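Local coordinates for protein beta-lactamase (Nostoc sp., PDB 6NHS) that probably hydrolyses the beta-lactam ring of penicillin-type antibiotics as a class D serine beta-lactamase, at residues A62-S70 with I104-V113; E129-Y137 with R170-F178. All blocks are in the same frame, centred on the assembly; numbering follows the deposited sequence. Where two conformers were deposited one is given.

Interaction 1 of 2, residues A62-S70 with I104-V113; sequences ASTFKIFNS and IRQAFRNSTV. With FMT (formic acid), chain K.
K66 rests against S111 and the ring of F108, its aliphatic chain lying between helix 65-76 and the turn after helix 104-110. Its CB packs 4.0 Å from F108 CD2, and its NZ comes within 3.5 Å of S111 C. The chain runs extended until a bend at the last torsion (chi4 73°) turns NZ to donate to S63 OG at 2.8 Å. NZ also bonds O2 of a bound formic acid, probably from the crystallisation liquor, 2.6 Å away, with V113 CG2 beside that ligand. I67 meets the F108 ring at its rim, in plane, CG1 to CZ 3.8 Å. One turn along, S70 OG sits 3.7 Å from I104 CD1; this hydroxyl is also hydrogen-bonded to Y116 OH and donates back to K66 O, which S70 N reaches from the opposite face of the carbonyl plane. S63 and K66 fit the SxxK motif of serine beta-lactamases, consistent with S63 as nucleophile. A Schellman motif, with S111 at positive phi, closes helix 104-110 just before helix 113-123. Segments 65-70 and 104-110 run nearly antiparallel (165°), with Y116 of helix 113-123 touching K66 and F108, and K203 of strand 198-207 hydrogen-bonded to S111 OG.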
ATOM      1  N   ALA A  62      -7.023  -0.485   3.527  1.00 29.79           N
ATOM      2  CA  ALA A  62      -6.381  -0.997   4.730  1.00 29.73           C
ATOM      3  C   ALA A  62      -4.967  -0.441   4.834  1.00 27.27           C
ATOM      4  O   ALA A  62      -4.740   0.736   4.535  1.00 28.67           O
ATOM      5  CB  ALA A  62      -6.376  -2.530   4.744  1.00 30.52           C
ATOM      6  N   SER A  63      -4.003  -1.281   5.215  1.00 26.69           N
ATOM      7  CA  SER A  63      -2.654  -0.791   5.468  1.00 27.15           C
ATOM      8  C   SER A  63      -1.947  -0.265   4.225  1.00 24.54           C
ATOM      9  O   SER A  63      -0.918   0.400   4.380  1.00 23.68           O
ATOM     10  CB  SER A  63      -1.790  -1.887   6.104  1.00 31.76           C
ATOM     11  OG  SER A  63      -2.079  -2.002   7.487  1.00 40.06           O
ATOM     12  N   THR A  64      -2.429  -0.552   3.006  1.00 24.35           N
ATOM     13  CA  THR A  64      -1.791   0.065   1.844  1.00 25.26           C
ATOM     14  C   THR A  64      -1.915   1.579   1.880  1.00 26.16           C
ATOM     15  O   THR A  64      -1.121   2.279   1.241  1.00 26.60           O
ATOM     16  CB  THR A  64      -2.372  -0.458   0.519  1.00 25.40           C
ATOM     17  OG1 THR A  64      -3.739  -0.041   0.364  1.00 23.58           O
ATOM     18  CG2 THR A  64      -2.278  -1.962   0.457  1.00 25.62           C
ATOM     19  N   PHE A  65      -2.894   2.096   2.621  1.00 25.08           N
ATOM     20  CA  PHE A  65      -3.046   3.536   2.768  1.00 23.33           C
ATOM     21  C   PHE A  65      -1.870   4.162   3.502  1.00 24.54           C
ATOM     22  O   PHE A  65      -1.679   5.378   3.412  1.00 25.47           O
ATOM     23  CB  PHE A  65      -4.356   3.846   3.498  1.00 23.75           C
ATOM     24  CG  PHE A  65      -4.686   5.310   3.555  1.00 25.42           C
ATOM     25  CD1 PHE A  65      -5.040   5.996   2.406  1.00 25.44           C
ATOM     26  CD2 PHE A  65      -4.642   5.997   4.760  1.00 23.95           C
ATOM     27  CE1 PHE A  65      -5.341   7.348   2.448  1.00 25.52           C
ATOM     28  CE2 PHE A  65      -4.942   7.350   4.816  1.00 24.86           C
ATOM     29  CZ  PHE A  65      -5.295   8.028   3.654  1.00 24.51           C
ATOM     30  N   LYS A  66      -1.069   3.358   4.214  1.00 23.66           N
ATOM     31  CA  LYS A  66       0.094   3.900   4.913  1.00 25.57           C
ATOM     32  C   LYS A  66       1.058   4.591   3.956  1.00 22.61           C
ATOM     33  O   LYS A  66       1.788   5.500   4.368  1.00 22.37           O
ATOM     34  CB  LYS A  66       0.824   2.792   5.682  1.00 24.19           C
ATOM     35  CG  LYS A  66       0.081   2.268   6.905  1.00 25.42           C
ATOM     36  CD  LYS A  66       0.965   1.295   7.697  1.00 30.40           C
ATOM     37  CE  LYS A  66       0.347   0.939   9.047  1.00 33.54           C
ATOM     38  NZ  LYS A  66      -0.819   0.024   8.942  1.00 33.43           N
ATOM     39  N   ILE A  67       1.082   4.177   2.685  1.00 21.37           N
ATOM     40  CA  ILE A  67       1.941   4.849   1.709  1.00 23.54           C
ATOM     41  C   ILE A  67       1.502   6.298   1.531  1.00 24.37           C
ATOM     42  O   ILE A  67       2.307   7.229   1.641  1.00 24.91           O
ATOM     43  CB  ILE A  67       1.937   4.094   0.369  1.00 25.45           C
ATOM     44  CG1 ILE A  67       2.489   2.671   0.539  1.00 27.76           C
ATOM     45  CG2 ILE A  67       2.735   4.872  -0.678  1.00 24.26           C
ATOM     46  CD1 ILE A  67       2.259   1.782  -0.698  1.00 28.17           C
ATOM     47  N   PHE A  68       0.209   6.503   1.265  1.00 24.25           N
ATOM     48  CA  PHE A  68      -0.334   7.855   1.134  1.00 23.20           C
ATOM     49  C   PHE A  68      -0.219   8.626   2.445  1.00 26.77           C
ATOM     50  O   PHE A  68       0.207   9.786   2.463  1.00 25.94           O
ATOM     51  CB  PHE A  68      -1.790   7.775   0.680  1.00 24.75           C
ATOM     52  CG  PHE A  68      -2.457   9.112   0.529  1.00 25.70           C
ATOM     53  CD1 PHE A  68      -3.077   9.720   1.608  1.00 24.28           C
ATOM     54  CD2 PHE A  68      -2.474   9.757  -0.698  1.00 24.62           C
ATOM     55  CE1 PHE A  68      -3.695  10.956   1.470  1.00 25.23           C
ATOM     56  CE2 PHE A  68      -3.095  10.988  -0.844  1.00 24.85           C
ATOM     57  CZ  PHE A  68      -3.698  11.588   0.244  1.00 23.26           C
ATOM     58  N   ASN A  69      -0.601   7.990   3.558  1.00 23.29           N
ATOM     59  CA  ASN A  69      -0.581   8.660   4.857  1.00 23.75           C
ATOM     60  C   ASN A  69       0.827   9.130   5.222  1.00 24.76           C
ATOM     61  O   ASN A  69       1.001  10.224   5.774  1.00 24.08           O
ATOM     62  CB  ASN A  69      -1.132   7.710   5.926  1.00 22.32           C
ATOM     63  CG  ASN A  69      -1.802   8.434   7.093  1.00 28.20           C
ATOM     64  OD1 ASN A  69      -1.726   9.657   7.219  1.00 29.92           O
ATOM     65  ND2 ASN A  69      -2.468   7.663   7.957  1.00 26.87           N
ATOM     66  N   SER A  70       1.842   8.315   4.915  1.00 24.06           N
ATOM     67  CA  SER A  70       3.225   8.680   5.222  1.00 24.77           C
ATOM     68  C   SER A  70       3.644   9.938   4.472  1.00 25.09           C
ATOM     69  O   SER A  70       4.317  10.811   5.032  1.00 24.11           O
ATOM     70  CB  SER A  70       4.176   7.530   4.860  1.00 23.15           C
ATOM     71  OG  SER A  70       3.842   6.328   5.535  1.00 26.51           O
ATOM     72  N   ILE A 104       8.223   6.017  11.974  1.00 19.60           N
ATOM     73  CA  ILE A 104       7.384   5.743  10.813  1.00 18.95           C
ATOM     74  C   ILE A 104       7.953   4.594   9.988  1.00 24.37           C
ATOM     75  O   ILE A 104       7.195   3.840   9.362  1.00 21.95           O
ATOM     76  CB  ILE A 104       7.172   7.027   9.979  1.00 22.04           C
ATOM     77  CG1 ILE A 104       6.019   6.846   8.987  1.00 23.90           C
ATOM     78  CG2 ILE A 104       8.444   7.437   9.239  1.00 21.62           C
ATOM     79  CD1 ILE A 104       5.640   8.135   8.264  1.00 22.34           C
ATOM     80  N   ARG A 105       9.279   4.418   9.979  0.54 22.19           N
ATOM     81  CA  ARG A 105       9.863   3.309   9.232  0.54 23.00           C
ATOM     82  C   ARG A 105       9.458   1.971   9.835  0.54 22.38           C
ATOM     83  O   ARG A 105       9.081   1.041   9.111  0.54 22.93           O
ATOM     84  CB  ARG A 105      11.389   3.428   9.185  0.54 23.94           C
ATOM     85  CG  ARG A 105      12.062   2.209   8.542  0.54 23.21           C
ATOM     86  CD  ARG A 105      13.582   2.332   8.482  0.54 23.83           C
ATOM     87  NE  ARG A 105      13.998   3.330   7.501  0.54 23.19           N
ATOM     88  CZ  ARG A 105      14.331   4.579   7.800  0.54 24.04           C
ATOM     89  NH1 ARG A 105      14.318   4.992   9.065  0.54 23.80           N
ATOM     90  NH2 ARG A 105      14.687   5.415   6.833  0.54 24.01           N
ATOM     91  N   GLN A 106       9.538   1.851  11.163  1.00 21.60           N
ATOM     92  CA  GLN A 106       9.163   0.599  11.806  1.00 23.24           C
ATOM     93  C   GLN A 106       7.647   0.435  11.867  1.00 22.30           C
ATOM     94  O   GLN A 106       7.150  -0.696  11.766  1.00 23.37           O
ATOM     95  CB  GLN A 106       9.790   0.510  13.205  1.00 22.43           C
ATOM     96  CG  GLN A 106      11.339   0.542  13.208  1.00 22.13           C
ATOM     97  CD  GLN A 106      11.940  -0.526  12.301  1.00 25.93           C
ATOM     98  OE1 GLN A 106      11.595  -1.706  12.397  1.00 28.37           O
ATOM     99  NE2 GLN A 106      12.825  -0.111  11.402  1.00 22.29           N
ATOM    100  N   ALA A 107       6.897   1.535  12.015  1.00 19.70           N
ATOM    101  CA  ALA A 107       5.439   1.434  11.951  1.00 21.17           C
ATOM    102  C   ALA A 107       4.989   0.953  10.576  1.00 23.54           C
ATOM    103  O   ALA A 107       4.054   0.148  10.462  1.00 24.22           O
ATOM    104  CB  ALA A 107       4.795   2.780  12.292  1.00 20.30           C
ATOM    105  N   PHE A 108       5.645   1.441   9.520  1.00 22.59           N
ATOM    106  CA  PHE A 108       5.376   0.942   8.174  1.00 22.60           C
ATOM    107  C   PHE A 108       5.706  -0.543   8.073  1.00 24.65           C
ATOM    108  O   PHE A 108       4.897  -1.340   7.587  1.00 23.54           O
ATOM    109  CB  PHE A 108       6.191   1.746   7.159  1.00 22.88           C
ATOM    110  CG  PHE A 108       5.740   1.574   5.728  1.00 25.62           C
ATOM    111  CD1 PHE A 108       6.295   0.590   4.921  1.00 27.20           C
ATOM    112  CD2 PHE A 108       4.769   2.411   5.187  1.00 26.80           C
ATOM    113  CE1 PHE A 108       5.884   0.435   3.599  1.00 28.85           C
ATOM    114  CE2 PHE A 108       4.353   2.257   3.860  1.00 29.30           C
ATOM    115  CZ  PHE A 108       4.915   1.271   3.071  1.00 25.52           C
ATOM    116  N   ARG A 109       6.897  -0.927   8.546  1.00 23.11           N
ATOM    117  CA  ARG A 109       7.316  -2.328   8.522  1.00 26.06           C
ATOM    118  C   ARG A 109       6.337  -3.228   9.270  1.00 27.89           C
ATOM    119  O   ARG A 109       6.025  -4.338   8.817  1.00 25.83           O
ATOM    120  CB  ARG A 109       8.718  -2.440   9.126  1.00 24.80           C
ATOM    121  CG  ARG A 109       9.247  -3.854   9.304  1.00 28.69           C
ATOM    122  CD  ARG A 109      10.537  -3.823  10.117  1.00 27.50           C
ATOM    123  NE  ARG A 109      11.172  -5.137  10.200  1.00 30.34           N
ATOM    124  CZ  ARG A 109      12.218  -5.416  10.973  1.00 30.85           C
ATOM    125  NH1 ARG A 109      12.744  -4.473  11.749  1.00 25.68           N
ATOM    126  NH2 ARG A 109      12.732  -6.640  10.975  1.00 31.80           N
ATOM    127  N   ASN A 110       5.838  -2.767  10.419  1.00 26.91           N
ATOM    128  CA  ASN A 110       5.041  -3.588  11.315  1.00 25.89           C
ATOM    129  C   ASN A 110       3.543  -3.406  11.127  1.00 25.70           C
ATOM    130  O   ASN A 110       2.771  -4.002  11.881  1.00 26.55           O
ATOM    131  CB  ASN A 110       5.406  -3.280  12.777  1.00 25.74           C
ATOM    132  CG  ASN A 110       6.848  -3.619  13.107  1.00 27.36           C
ATOM    133  OD1 ASN A 110       7.420  -4.552  12.550  1.00 26.98           O
ATOM    134  ND2 ASN A 110       7.441  -2.861  14.029  1.00 27.79           N
ATOM    135  N   SER A 111       3.117  -2.605  10.146  1.00 26.89           N
ATOM    136  CA  SER A 111       1.700  -2.290   9.939  1.00 28.63           C
ATOM    137  C   SER A 111       1.056  -1.768  11.223  1.00 26.83           C
ATOM    138  O   SER A 111      -0.075  -2.121  11.565  1.00 27.99           O
ATOM    139  CB  SER A 111       0.931  -3.502   9.398  1.00 33.20           C
ATOM    140  OG  SER A 111       1.435  -3.917   8.141  1.00 36.96           O
ATOM    141  N   THR A 112       1.777  -0.894  11.929  1.00 24.58           N
ATOM    142  CA  THR A 112       1.359  -0.422  13.251  1.00 24.35           C
ATOM    143  C   THR A 112       0.267   0.631  13.094  1.00 27.38           C
ATOM    144  O   THR A 112       0.551   1.816  12.909  1.00 25.72           O
ATOM    145  CB  THR A 112       2.562   0.119  14.016  1.00 25.30           C
ATOM    146  OG1 THR A 112       3.592  -0.880  14.012  1.00 25.92           O
ATOM    147  CG2 THR A 112       2.185   0.437  15.462  1.00 25.01           C
ATOM    148  N   VAL A 113      -0.992   0.189  13.201  1.00 26.92           N
ATOM    149  CA  VAL A 113      -2.139   1.048  12.894  1.00 27.39           C
ATOM    150  C   VAL A 113      -2.187   2.272  13.809  1.00 26.50           C
ATOM    151  O   VAL A 113      -2.449   3.390  13.350  1.00 25.31           O
ATOM    152  CB  VAL A 113      -3.449   0.242  12.977  1.00 27.41           C
ATOM    153  CG1 VAL A 113      -4.655   1.167  12.789  1.00 26.93           C
ATOM    154  CG2 VAL A 113      -3.458  -0.882  11.933  1.00 28.65           C
TER
HETATM  155  C   FMT K 310      -3.369   1.577   9.320  1.00 31.14           C
HETATM  156  O1  FMT K 310      -2.655   2.505   9.031  1.00 28.52           O
HETATM  157  O2  FMT K 310      -3.321   0.515   8.697  1.00 41.27           O

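Interaction 2 of 2, residues E129-Y137 with R170-F178; sequences EKFIKQVGY and RLHRKELPF
F131 and F178 meet rim to rim, their planes only 7° apart and their centroids 5.7 Å from each other; neither ring lies over the face of the other. The nearest carbons are F131 CE1 and F178 CE1, at 3.7 Å, and the backbone O of P177 lies at the edge of the F131 ring, in its plane. V135 divides its two methyls between neighbours: CG1 touches the L176 methyls, whereas CG2, set anti to the carbonyl carbon, reaches P177 CD at 3.8 Å and F178 CE2 at 4.0 Å. P177 centres an inverse gamma turn in the chain that follows helix 161-172, packing this turn against the last turn of helix 125-135; that helix ends in a Schellman motif with G136 as its C-prime residue. Q134 stretches out alongside the proline ring, the two pointing opposite ways, with Q134 CD 3.8 Å from P177 CG. R170 bends at chi3 (77°), and L176 CD2 lies over one face of its guanidinium, offset toward the rim. V135 O stands at the edge of that group, 3.0 Å from NH1, but at a poor angle for a hydrogen bond. R170 NE instead makes a straight, in-plane salt bridge to E175 OE1 (175°).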
ATOM      1  N   GLU A 129      -8.478  15.808   3.402  1.00 28.27           N
ATOM      2  CA  GLU A 129      -9.345  15.871   2.230  1.00 29.64           C
ATOM      3  C   GLU A 129      -8.667  16.603   1.075  1.00 31.67           C
ATOM      4  O   GLU A 129      -8.791  16.198  -0.084  1.00 30.29           O
ATOM      5  CB  GLU A 129     -10.674  16.541   2.590  1.00 33.11           C
ATOM      6  CG  GLU A 129     -11.815  16.125   1.664  1.00 42.50           C
ATOM      7  CD  GLU A 129     -13.048  16.984   1.813  1.00 50.33           C
ATOM      8  OE1 GLU A 129     -13.342  17.439   2.938  1.00 52.69           O
ATOM      9  OE2 GLU A 129     -13.724  17.214   0.791  1.00 56.12           O
ATOM     10  N   LYS A 130      -7.948  17.692   1.373  0.54 32.30           N
ATOM     11  CA  LYS A 130      -7.263  18.436   0.319  0.54 32.85           C
ATOM     12  C   LYS A 130      -6.238  17.562  -0.393  0.54 30.86           C
ATOM     13  O   LYS A 130      -6.187  17.529  -1.629  0.54 29.62           O
ATOM     14  CB  LYS A 130      -6.589  19.685   0.894  0.54 35.30           C
ATOM     15  CG  LYS A 130      -7.548  20.803   1.264  0.54 38.19           C
ATOM     16  CD  LYS A 130      -6.807  22.109   1.522  0.54 42.90           C
ATOM     17  CE  LYS A 130      -7.659  23.078   2.327  0.54 44.29           C
ATOM     18  NZ  LYS A 130      -9.044  23.176   1.793  0.54 45.27           N
ATOM     19  N   PHE A 131      -5.414  16.839   0.372  1.00 27.62           N
ATOM     20  CA  PHE A 131      -4.397  15.992  -0.252  1.00 27.31           C
ATOM     21  C   PHE A 131      -5.027  14.831  -1.014  1.00 30.43           C
ATOM     22  O   PHE A 131      -4.560  14.475  -2.103  1.00 28.17           O
ATOM     23  CB  PHE A 131      -3.417  15.473   0.802  1.00 27.84           C
ATOM     24  CG  PHE A 131      -2.289  16.423   1.093  1.00 27.45           C
ATOM     25  CD1 PHE A 131      -1.151  16.432   0.296  1.00 27.05           C
ATOM     26  CD2 PHE A 131      -2.368  17.312   2.156  1.00 29.02           C
ATOM     27  CE1 PHE A 131      -0.104  17.311   0.557  1.00 29.58           C
ATOM     28  CE2 PHE A 131      -1.329  18.190   2.427  1.00 31.42           C
ATOM     29  CZ  PHE A 131      -0.196  18.194   1.626  1.00 29.54           C
ATOM     30  N   ILE A 132      -6.082  14.229  -0.455  1.00 26.95           N
ATOM     31  CA  ILE A 132      -6.780  13.140  -1.139  1.00 28.01           C
ATOM     32  C   ILE A 132      -7.254  13.593  -2.516  1.00 27.80           C
ATOM     33  O   ILE A 132      -7.075  12.896  -3.521  1.00 29.09           O
ATOM     34  CB  ILE A 132      -7.956  12.639  -0.277  1.00 28.79           C
ATOM     35  CG1 ILE A 132      -7.452  11.825   0.921  1.00 29.39           C
ATOM     36  CG2 ILE A 132      -8.915  11.812  -1.114  1.00 28.43           C
ATOM     37  CD1 ILE A 132      -7.051  10.391   0.585  1.00 29.50           C
ATOM     38  N   LYS A 133      -7.867  14.772  -2.582  1.00 29.68           N
ATOM     39  CA  LYS A 133      -8.415  15.246  -3.847  1.00 31.40           C
ATOM     40  C   LYS A 133      -7.325  15.758  -4.782  1.00 33.12           C
ATOM     41  O   LYS A 133      -7.409  15.562  -5.999  1.00 32.69           O
ATOM     42  CB  LYS A 133      -9.466  16.322  -3.581  1.00 34.00           C
ATOM     43  CG  LYS A 133     -10.699  15.781  -2.868  1.00 37.03           C
ATOM     44  CD  LYS A 133     -11.789  16.829  -2.736  1.00 42.97           C
ATOM     45  CE  LYS A 133     -13.071  16.212  -2.195  1.00 47.37           C
ATOM     46  NZ  LYS A 133     -14.192  17.200  -2.089  1.00 50.76           N
ATOM     47  N   GLN A 134      -6.288  16.403  -4.238  1.00 33.21           N
ATOM     48  CA  GLN A 134      -5.193  16.874  -5.083  1.00 37.90           C
ATOM     49  C   GLN A 134      -4.456  15.705  -5.726  1.00 35.35           C
ATOM     50  O   GLN A 134      -4.126  15.746  -6.919  1.00 34.00           O
ATOM     51  CB  GLN A 134      -4.239  17.732  -4.255  1.00 47.55           C
ATOM     52  CG  GLN A 134      -3.315  18.620  -5.058  1.00 60.29           C
ATOM     53  CD  GLN A 134      -2.604  19.645  -4.188  1.00 71.30           C
ATOM     54  OE1 GLN A 134      -1.920  20.536  -4.693  1.00 78.34           O
ATOM     55  NE2 GLN A 134      -2.764  19.521  -2.871  1.00 73.19           N
ATOM     56  N   VAL A 135      -4.204  14.647  -4.953  1.00 30.43           N
ATOM     57  CA  VAL A 135      -3.553  13.447  -5.475  1.00 30.75           C
ATOM     58  C   VAL A 135      -4.512  12.632  -6.335  1.00 32.81           C
ATOM     59  O   VAL A 135      -4.084  11.922  -7.258  1.00 35.63           O
ATOM     60  CB  VAL A 135      -2.990  12.618  -4.300  1.00 28.84           C
ATOM     61  CG1 VAL A 135      -2.522  11.240  -4.757  1.00 30.23           C
ATOM     62  CG2 VAL A 135      -1.846  13.369  -3.626  1.00 28.44           C
ATOM     63  N   GLY A 136      -5.809  12.719  -6.065  1.00 31.86           N
ATOM     64  CA  GLY A 136      -6.763  11.867  -6.748  1.00 31.56           C
ATOM     65  C   GLY A 136      -6.763  10.444  -6.238  1.00 30.34           C
ATOM     66  O   GLY A 136      -6.858   9.506  -7.035  1.00 30.73           O
ATOM     67  N   TYR A 137      -6.676  10.254  -4.917  1.00 26.60           N
ATOM     68  CA  TYR A 137      -6.450   8.928  -4.345  1.00 25.59           C
ATOM     69  C   TYR A 137      -7.764   8.159  -4.234  1.00 27.51           C
ATOM     70  O   TYR A 137      -8.666   8.574  -3.500  1.00 28.06           O
ATOM     71  CB  TYR A 137      -5.793   9.052  -2.969  1.00 25.85           C
ATOM     72  CG  TYR A 137      -5.421   7.713  -2.364  1.00 25.25           C
ATOM     73  CD1 TYR A 137      -6.327   7.008  -1.581  1.00 24.53           C
ATOM     74  CD2 TYR A 137      -4.173   7.149  -2.594  1.00 23.34           C
ATOM     75  CE1 TYR A 137      -6.001   5.779  -1.033  1.00 23.10           C
ATOM     76  CE2 TYR A 137      -3.833   5.913  -2.044  1.00 25.59           C
ATOM     77  CZ  TYR A 137      -4.756   5.241  -1.255  1.00 23.14           C
ATOM     78  OH  TYR A 137      -4.446   4.013  -0.706  1.00 22.80           O
ATOM     79  N   ARG A 170       2.446   7.943 -10.500  1.00 30.44           N
ATOM     80  CA  ARG A 170       2.529   9.397 -10.372  1.00 30.90           C
ATOM     81  C   ARG A 170       3.487   9.802  -9.261  1.00 32.98           C
ATOM     82  O   ARG A 170       4.239  10.775  -9.398  1.00 31.46           O
ATOM     83  CB  ARG A 170       1.147   9.987 -10.103  1.00 29.11           C
ATOM     84  CG  ARG A 170       0.179   9.872 -11.283  1.00 33.06           C
ATOM     85  CD  ARG A 170      -1.064  10.681 -10.991  1.00 36.46           C
ATOM     86  NE  ARG A 170      -0.835  12.113 -11.175  1.00 39.42           N
ATOM     87  CZ  ARG A 170      -1.523  13.063 -10.548  1.00 40.50           C
ATOM     88  NH1 ARG A 170      -2.469  12.733  -9.676  1.00 33.89           N
ATOM     89  NH2 ARG A 170      -1.259  14.344 -10.788  1.00 41.24           N
ATOM     90  N   LEU A 171       3.432   9.094  -8.133  1.00 29.06           N
ATOM     91  CA  LEU A 171       4.396   9.310  -7.063  1.00 30.42           C
ATOM     92  C   LEU A 171       5.822   9.206  -7.590  1.00 33.53           C
ATOM     93  O   LEU A 171       6.645  10.106  -7.382  1.00 32.03           O
ATOM     94  CB  LEU A 171       4.151   8.290  -5.955  1.00 27.67           C
ATOM     95  CG  LEU A 171       5.005   8.406  -4.694  1.00 32.31           C
ATOM     96  CD1 LEU A 171       4.705   9.725  -4.013  1.00 32.08           C
ATOM     97  CD2 LEU A 171       4.743   7.236  -3.760  1.00 29.17           C
ATOM     98  N   HIS A 172       6.114   8.124  -8.313  1.00 32.68           N
ATOM     99  CA  HIS A 172       7.483   7.830  -8.716  1.00 34.36           C
ATOM    100  C   HIS A 172       8.020   8.841  -9.721  1.00 37.16           C
ATOM    101  O   HIS A 172       9.230   9.094  -9.754  1.00 35.64           O
ATOM    102  CB  HIS A 172       7.556   6.412  -9.285  1.00 34.28           C
ATOM    103  CG  HIS A 172       8.951   5.929  -9.526  1.00 37.96           C
ATOM    104  ND1 HIS A 172       9.615   6.139 -10.714  1.00 41.27           N
ATOM    105  CD2 HIS A 172       9.806   5.244  -8.732  1.00 39.34           C
ATOM    106  CE1 HIS A 172      10.821   5.603 -10.643  1.00 41.21           C
ATOM    107  NE2 HIS A 172      10.961   5.053  -9.452  1.00 40.33           N
ATOM    108  N   ARG A 173       7.162   9.430 -10.550  1.00 37.57           N
ATOM    109  CA  ARG A 173       7.641  10.413 -11.511  1.00 40.22           C
ATOM    110  C   ARG A 173       7.469  11.846 -11.008  1.00 36.17           C
ATOM    111  O   ARG A 173       7.557  12.793 -11.796  1.00 36.42           O
ATOM    112  CB  ARG A 173       6.967  10.211 -12.873  1.00 46.69           C
ATOM    113  CG  ARG A 173       5.567  10.721 -12.993  1.00 52.86           C
ATOM    114  CD  ARG A 173       4.954  10.313 -14.330  1.00 59.93           C
ATOM    115  NE  ARG A 173       5.860  10.501 -15.463  1.00 64.98           N
ATOM    116  CZ  ARG A 173       5.938  11.610 -16.193  1.00 68.17           C
ATOM    117  NH1 ARG A 173       5.167  12.654 -15.913  1.00 66.70           N
ATOM    118  NH2 ARG A 173       6.794  11.678 -17.205  1.00 70.56           N
ATOM    119  N   LYS A 174       7.235  12.017  -9.702  1.00 33.47           N
ATOM    120  CA  LYS A 174       7.324  13.320  -9.037  1.00 37.38           C
ATOM    121  C   LYS A 174       6.238  14.285  -9.521  1.00 39.66           C
ATOM    122  O   LYS A 174       6.479  15.483  -9.678  1.00 40.17           O
ATOM    123  CB  LYS A 174       8.722  13.924  -9.214  1.00 38.44           C
ATOM    124  CG  LYS A 174       9.840  12.943  -8.849  1.00 38.65           C
ATOM    125  CD  LYS A 174      11.227  13.534  -9.035  1.00 42.24           C
ATOM    126  CE  LYS A 174      12.297  12.489  -8.714  1.00 44.35           C
ATOM    127  NZ  LYS A 174      13.663  13.073  -8.627  1.00 44.52           N
ATOM    128  N   GLU A 175       5.033  13.761  -9.751  1.00 37.19           N
ATOM    129  CA  GLU A 175       3.898  14.582 -10.155  1.00 34.64           C
ATOM    130  C   GLU A 175       3.030  15.021  -8.986  1.00 35.14           C
ATOM    131  O   GLU A 175       2.239  15.962  -9.137  1.00 33.35           O
ATOM    132  CB  GLU A 175       3.011  13.823 -11.143  1.00 34.90           C
ATOM    133  CG  GLU A 175       3.609  13.611 -12.501  1.00 42.19           C
ATOM    134  CD  GLU A 175       2.617  12.984 -13.462  1.00 46.82           C
ATOM    135  OE1 GLU A 175       1.439  12.830 -13.084  1.00 47.08           O
ATOM    136  OE2 GLU A 175       3.017  12.650 -14.594  1.00 53.80           O
ATOM    137  N   LEU A 176       3.146  14.352  -7.836  1.00 32.07           N
ATOM    138  CA  LEU A 176       2.292  14.599  -6.689  1.00 32.49           C
ATOM    139  C   LEU A 176       2.833  15.762  -5.866  1.00 34.56           C
ATOM    140  O   LEU A 176       4.010  16.123  -5.977  1.00 32.24           O
ATOM    141  CB  LEU A 176       2.187  13.326  -5.839  1.00 28.21           C
ATOM    142  CG  LEU A 176       1.633  12.125  -6.613  1.00 28.85           C
ATOM    143  CD1 LEU A 176       1.417  10.937  -5.698  1.00 28.64           C
ATOM    144  CD2 LEU A 176       0.341  12.501  -7.336  1.00 28.49           C
ATOM    145  N   PRO A 177       1.993  16.384  -5.025  1.00 33.93           N
ATOM    146  CA  PRO A 177       2.434  17.587  -4.294  1.00 34.69           C
ATOM    147  C   PRO A 177       3.238  17.252  -3.043  1.00 34.17           C
ATOM    148  O   PRO A 177       2.869  17.601  -1.918  1.00 35.44           O
ATOM    149  CB  PRO A 177       1.100  18.274  -3.969  1.00 37.79           C
ATOM    150  CG  PRO A 177       0.164  17.130  -3.752  1.00 36.83           C
ATOM    151  CD  PRO A 177       0.562  16.101  -4.799  1.00 34.81           C
ATOM    152  N   PHE A 178       4.356  16.553  -3.237  1.00 29.81           N
ATOM    153  CA  PHE A 178       5.262  16.206  -2.153  1.00 32.85           C
ATOM    154  C   PHE A 178       6.681  16.590  -2.544  1.00 32.17           C
ATOM    155  O   PHE A 178       7.090  16.416  -3.696  1.00 31.19           O
ATOM    156  CB  PHE A 178       5.187  14.703  -1.804  1.00 29.22           C
ATOM    157  CG  PHE A 178       3.792  14.228  -1.505  1.00 30.33           C
ATOM    158  CD1 PHE A 178       3.117  14.680  -0.378  1.00 26.22           C
ATOM    159  CD2 PHE A 178       3.144  13.350  -2.363  1.00 27.02           C
ATOM    160  CE1 PHE A 178       1.831  14.261  -0.109  1.00 28.38           C
ATOM    161  CE2 PHE A 178       1.858  12.912  -2.090  1.00 28.14           C
ATOM    162  CZ  PHE A 178       1.198  13.371  -0.964  1.00 29.56           C
TER

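The centres of interactions 1 and 2 are about 17 Å apart, and helix 65-76 joins them. S63, just before it, and K66, in its first turn, are the probable catalytic pair and face the formic acid of interaction 1. F65 and F68 instead turn to the residues of 129-137: F68 CE1 packs 3.5 Å from I132 CD1, F68 CD2 lies 3.6 Å from Y137 CD2, and F65 CD1 is 3.6 Å from Y137 CE1. Further along the same helix, V72 touches F131 and L71 touches F178, bringing both sides of interaction 2 against it. Interaction 1 thus borders the probable active site, whereas interaction 2 is structural packing behind the helix at whose start the SxxK motif lies.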